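Local atomic coordinates of yeast glycogen phosphorylase (Saccharomyces cerevisiae, PDB entry 1YGP), a protein that belongs to the carbohydrate phosphorylases of the GT-B clan and carries pyridoxal-5'-phosphate in its ligand pocket. Residues A[342-347]-A[375-380]. Sequence-based numbering, arbitrary orientation.
Sequences DILRRF and VELQRV. With PO4 (phosphate ion), chain C.
Helix-helix packing in a GT-B phosphorylase joins helices 322-350 and 372-384 here, with Leu344 as the bridge between them: its two methyls meet Leu377 and Val380, one turn apart on the second helix. Leu344 CD2 lies 3.7 Å from Leu377 CD1, the two leucines crossing at a slant, whereas Leu344 CD1 meets Val380 CG2 tip to tip. With CA atoms 8.9 Å apart at Leu344 and Leu377, only the branch ends touch, and a mere 103 Å² is buried. Leu377 leaves its backbone to one side of the neighbouring helix; CG is anti to the backbone N (chi1 -178°), and the bend that follows at chi2 (48°) brings CD1 to Leu344. Phe357 of helix 357-360 packs on both leucines, so the pair belongs to a larger apolar layer, with Val396 of helix 389-399 against Leu377.

Each helix also carries acid-arginine pairs of its own. On 372-384, Arg379 holds Glu376 side-on: Arg379 NE donates to Glu376 OE1 at 3.0 Å in the guanidinium plane, and NH2 reaches OE2 on its syn side. On 322-350, Asp342 pairs with Arg345 through weak, bent hydrogen bonds to OD1 and with Arg346 NH2 through OD2, a salt-bridge network that Arg278 extends through OD2. Tyr187 binds both OD2 of Asp342 and NH1 of Arg346, while Trp185 gives Arg346 a cation-pi partner. These contacts probably steady the Arg346 guanidinium. Both arginines turn guanidinium edges to a phosphate ion, probably taken up from the crystallisation liquor. Arg346 gives NE to phosphate O1 at 3.0 Å, and Arg345, its chain bent at chi3, points NH2 almost straight at phosphate O4, 2.8 Å away with an N-H...O angle of 170°.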
ATOM      1  N   ASP A 342     -22.871  -7.786   4.077  1.00 17.16           N
ATOM      2  CA  ASP A 342     -22.836  -6.548   4.828  1.00 11.72           C
ATOM      3  C   ASP A 342     -24.256  -5.968   4.856  1.00  9.46           C
ATOM      4  O   ASP A 342     -24.690  -5.498   5.910  1.00  8.49           O
ATOM      5  CB  ASP A 342     -21.798  -5.640   4.149  1.00  2.00           C
ATOM      6  CG  ASP A 342     -21.452  -4.389   4.931  1.00  5.58           C
ATOM      7  OD1 ASP A 342     -21.439  -4.390   6.150  1.00  9.45           O
ATOM      8  OD2 ASP A 342     -21.187  -3.365   4.324  1.00 15.34           O
ATOM      9  N   ILE A 343     -25.029  -6.116   3.769  1.00  6.78           N
ATOM     10  CA  ILE A 343     -26.409  -5.648   3.691  1.00  4.56           C
ATOM     11  C   ILE A 343     -27.298  -6.459   4.632  1.00  7.32           C
ATOM     12  O   ILE A 343     -28.173  -5.864   5.242  1.00  7.54           O
ATOM     13  CB  ILE A 343     -26.859  -5.755   2.207  1.00  5.32           C
ATOM     14  CG1 ILE A 343     -26.181  -4.623   1.445  1.00  3.58           C
ATOM     15  CG2 ILE A 343     -28.385  -5.714   2.053  1.00  2.41           C
ATOM     16  CD1 ILE A 343     -26.116  -4.864  -0.074  1.00  9.80           C
ATOM     17  N   LEU A 344     -27.151  -7.764   4.852  1.00  8.20           N
ATOM     18  CA  LEU A 344     -27.980  -8.460   5.818  1.00 11.68           C
ATOM     19  C   LEU A 344     -27.502  -8.250   7.267  1.00 17.65           C
ATOM     20  O   LEU A 344     -28.315  -8.283   8.207  1.00 17.66           O
ATOM     21  CB  LEU A 344     -27.995  -9.947   5.541  1.00 10.67           C
ATOM     22  CG  LEU A 344     -28.118 -10.441   4.116  1.00 13.30           C
ATOM     23  CD1 LEU A 344     -28.423 -11.911   4.132  1.00  7.14           C
ATOM     24  CD2 LEU A 344     -29.260  -9.743   3.407  1.00 20.49           C
ATOM     25  N   ARG A 345     -26.199  -8.016   7.508  1.00 17.75           N
ATOM     26  CA  ARG A 345     -25.697  -7.829   8.866  1.00 16.39           C
ATOM     27  C   ARG A 345     -26.337  -6.595   9.490  1.00 16.66           C
ATOM     28  O   ARG A 345     -26.903  -6.615  10.586  1.00 19.50           O
ATOM     29  CB  ARG A 345     -24.188  -7.640   8.881  1.00 11.87           C
ATOM     30  CG  ARG A 345     -23.782  -7.631  10.344  1.00 17.50           C
ATOM     31  CD  ARG A 345     -22.525  -6.909  10.789  1.00 13.20           C
ATOM     32  NE  ARG A 345     -22.616  -5.517  10.444  1.00 13.93           N
ATOM     33  CZ  ARG A 345     -21.958  -5.090   9.370  1.00 17.31           C
ATOM     34  NH1 ARG A 345     -21.216  -5.939   8.626  1.00 20.22           N
ATOM     35  NH2 ARG A 345     -22.079  -3.813   9.012  1.00 11.70           N
ATOM     36  N   ARG A 346     -26.285  -5.511   8.732  1.00 18.24           N
ATOM     37  CA  ARG A 346     -26.868  -4.251   9.133  1.00 18.20           C
ATOM     38  C   ARG A 346     -28.354  -4.463   9.418  1.00 21.43           C
ATOM     39  O   ARG A 346     -28.839  -3.987  10.447  1.00 23.26           O
ATOM     40  CB  ARG A 346     -26.622  -3.280   8.007  1.00 11.60           C
ATOM     41  CG  ARG A 346     -26.980  -1.856   8.334  1.00 14.86           C
ATOM     42  CD  ARG A 346     -26.489  -0.892   7.263  1.00 11.18           C
ATOM     43  NE  ARG A 346     -25.044  -0.974   7.156  1.00  8.49           N
ATOM     44  CZ  ARG A 346     -24.465  -1.326   6.008  1.00 13.32           C
ATOM     45  NH1 ARG A 346     -25.196  -1.601   4.925  1.00  7.55           N
ATOM     46  NH2 ARG A 346     -23.138  -1.477   5.968  1.00 12.31           N
ATOM     47  N   PHE A 347     -29.065  -5.273   8.600  1.00 23.06           N
ATOM     48  CA  PHE A 347     -30.502  -5.550   8.765  1.00 18.26           C
ATOM     49  C   PHE A 347     -30.769  -6.252  10.081  1.00 15.39           C
ATOM     50  O   PHE A 347     -31.730  -5.913  10.787  1.00 13.55           O
ATOM     51  CB  PHE A 347     -31.075  -6.457   7.649  1.00 12.66           C
ATOM     52  CG  PHE A 347     -32.581  -6.718   7.731  1.00 13.56           C
ATOM     53  CD1 PHE A 347     -33.502  -5.690   7.470  1.00 11.69           C
ATOM     54  CD2 PHE A 347     -33.052  -7.996   8.064  1.00 12.85           C
ATOM     55  CE1 PHE A 347     -34.877  -5.940   7.541  1.00  8.94           C
ATOM     56  CE2 PHE A 347     -34.428  -8.243   8.135  1.00 12.95           C
ATOM     57  CZ  PHE A 347     -35.343  -7.215   7.872  1.00 13.75           C
ATOM     58  N   VAL A 375     -29.412 -14.856  -6.428  1.00  9.95           N
ATOM     59  CA  VAL A 375     -29.203 -16.252  -6.110  1.00 10.44           C
ATOM     60  C   VAL A 375     -28.568 -16.423  -4.734  1.00 12.82           C
ATOM     61  O   VAL A 375     -28.779 -17.411  -4.037  1.00 15.09           O
ATOM     62  CB  VAL A 375     -28.323 -16.831  -7.218  1.00  9.05           C
ATOM     63  CG1 VAL A 375     -28.107 -18.309  -7.019  1.00 18.90           C
ATOM     64  CG2 VAL A 375     -29.022 -16.684  -8.537  1.00 12.90           C
ATOM     65  N   GLU A 376     -27.709 -15.483  -4.343  1.00 16.72           N
ATOM     66  CA  GLU A 376     -27.064 -15.477  -3.048  1.00 14.25           C
ATOM     67  C   GLU A 376     -28.051 -15.120  -1.934  1.00 16.42           C
ATOM     68  O   GLU A 376     -28.006 -15.808  -0.904  1.00 18.41           O
ATOM     69  CB  GLU A 376     -25.914 -14.485  -3.101  1.00 13.18           C
ATOM     70  CG  GLU A 376     -25.202 -14.174  -1.788  1.00 10.45           C
ATOM     71  CD  GLU A 376     -24.389 -15.303  -1.164  1.00 14.13           C
ATOM     72  OE1 GLU A 376     -24.156 -16.327  -1.800  1.00  4.80           O
ATOM     73  OE2 GLU A 376     -23.971 -15.134  -0.019  1.00 15.15           O
ATOM     74  N   LEU A 377     -28.952 -14.119  -2.069  1.00 12.08           N
ATOM     75  CA  LEU A 377     -29.889 -13.816  -1.004  1.00  8.18           C
ATOM     76  C   LEU A 377     -30.761 -15.047  -0.850  1.00 10.06           C
ATOM     77  O   LEU A 377     -30.931 -15.514   0.279  1.00 15.64           O
ATOM     78  CB  LEU A 377     -30.763 -12.602  -1.325  1.00  7.95           C
ATOM     79  CG  LEU A 377     -31.779 -12.134  -0.249  1.00  7.79           C
ATOM     80  CD1 LEU A 377     -31.108 -12.039   1.110  1.00  7.23           C
ATOM     81  CD2 LEU A 377     -32.354 -10.788  -0.642  1.00  2.00           C
ATOM     82  N   GLN A 378     -31.216 -15.683  -1.931  1.00  9.85           N
ATOM     83  CA  GLN A 378     -31.996 -16.908  -1.798  1.00 12.03           C
ATOM     84  C   GLN A 378     -31.189 -17.984  -1.065  1.00 14.75           C
ATOM     85  O   GLN A 378     -31.702 -18.583  -0.109  1.00 13.30           O
ATOM     86  CB  GLN A 378     -32.400 -17.391  -3.181  1.00 10.05           C
ATOM     87  CG  GLN A 378     -33.290 -18.611  -3.203  1.00 11.24           C
ATOM     88  CD  GLN A 378     -34.671 -18.449  -2.605  1.00 18.71           C
ATOM     89  OE1 GLN A 378     -35.066 -17.412  -2.079  1.00 19.46           O
ATOM     90  NE2 GLN A 378     -35.468 -19.504  -2.691  1.00 18.65           N
ATOM     91  N   ARG A 379     -29.914 -18.188  -1.450  1.00 14.17           N
ATOM     92  CA  ARG A 379     -29.048 -19.128  -0.773  1.00 12.48           C
ATOM     93  C   ARG A 379     -28.937 -18.839   0.723  1.00 15.14           C
ATOM     94  O   ARG A 379     -29.117 -19.772   1.514  1.00 14.26           O
ATOM     95  CB  ARG A 379     -27.636 -19.106  -1.355  1.00 11.02           C
ATOM     96  CG  ARG A 379     -26.751 -20.192  -0.719  1.00  9.74           C
ATOM     97  CD  ARG A 379     -25.288 -20.229  -1.153  1.00 11.46           C
ATOM     98  NE  ARG A 379     -24.563 -19.069  -0.678  1.00  7.82           N
ATOM     99  CZ  ARG A 379     -24.067 -19.026   0.552  1.00 11.65           C
ATOM    100  NH1 ARG A 379     -24.189 -20.051   1.400  1.00 16.86           N
ATOM    101  NH2 ARG A 379     -23.522 -17.895   0.974  1.00  4.09           N
ATOM    102  N   VAL A 380     -28.704 -17.613   1.201  1.00 15.89           N
ATOM    103  CA  VAL A 380     -28.507 -17.462   2.629  1.00 18.70           C
ATOM    104  C   VAL A 380     -29.837 -17.602   3.338  1.00 23.45           C
ATOM    105  O   VAL A 380     -29.862 -18.264   4.386  1.00 26.16           O
ATOM    106  CB  VAL A 380     -27.867 -16.100   3.012  1.00 15.00           C
ATOM    107  CG1 VAL A 380     -26.616 -15.938   2.197  1.00 13.31           C
ATOM    108  CG2 VAL A 380     -28.746 -14.932   2.718  1.00 16.51           C
TER
HETATM  109  P   PO4 C 859     -23.075  -0.480  10.081  1.00 37.15           P
HETATM  110  O1  PO4 C 859     -24.156   0.446   9.695  1.00 33.96           O
HETATM  111  O2  PO4 C 859     -22.102  -0.526   8.974  1.00 36.52           O
HETATM  112  O3  PO4 C 859     -22.398  -0.002  11.321  1.00 30.58           O
HETATM  113  O4  PO4 C 859     -23.617  -1.828  10.340  1.00 39.02           O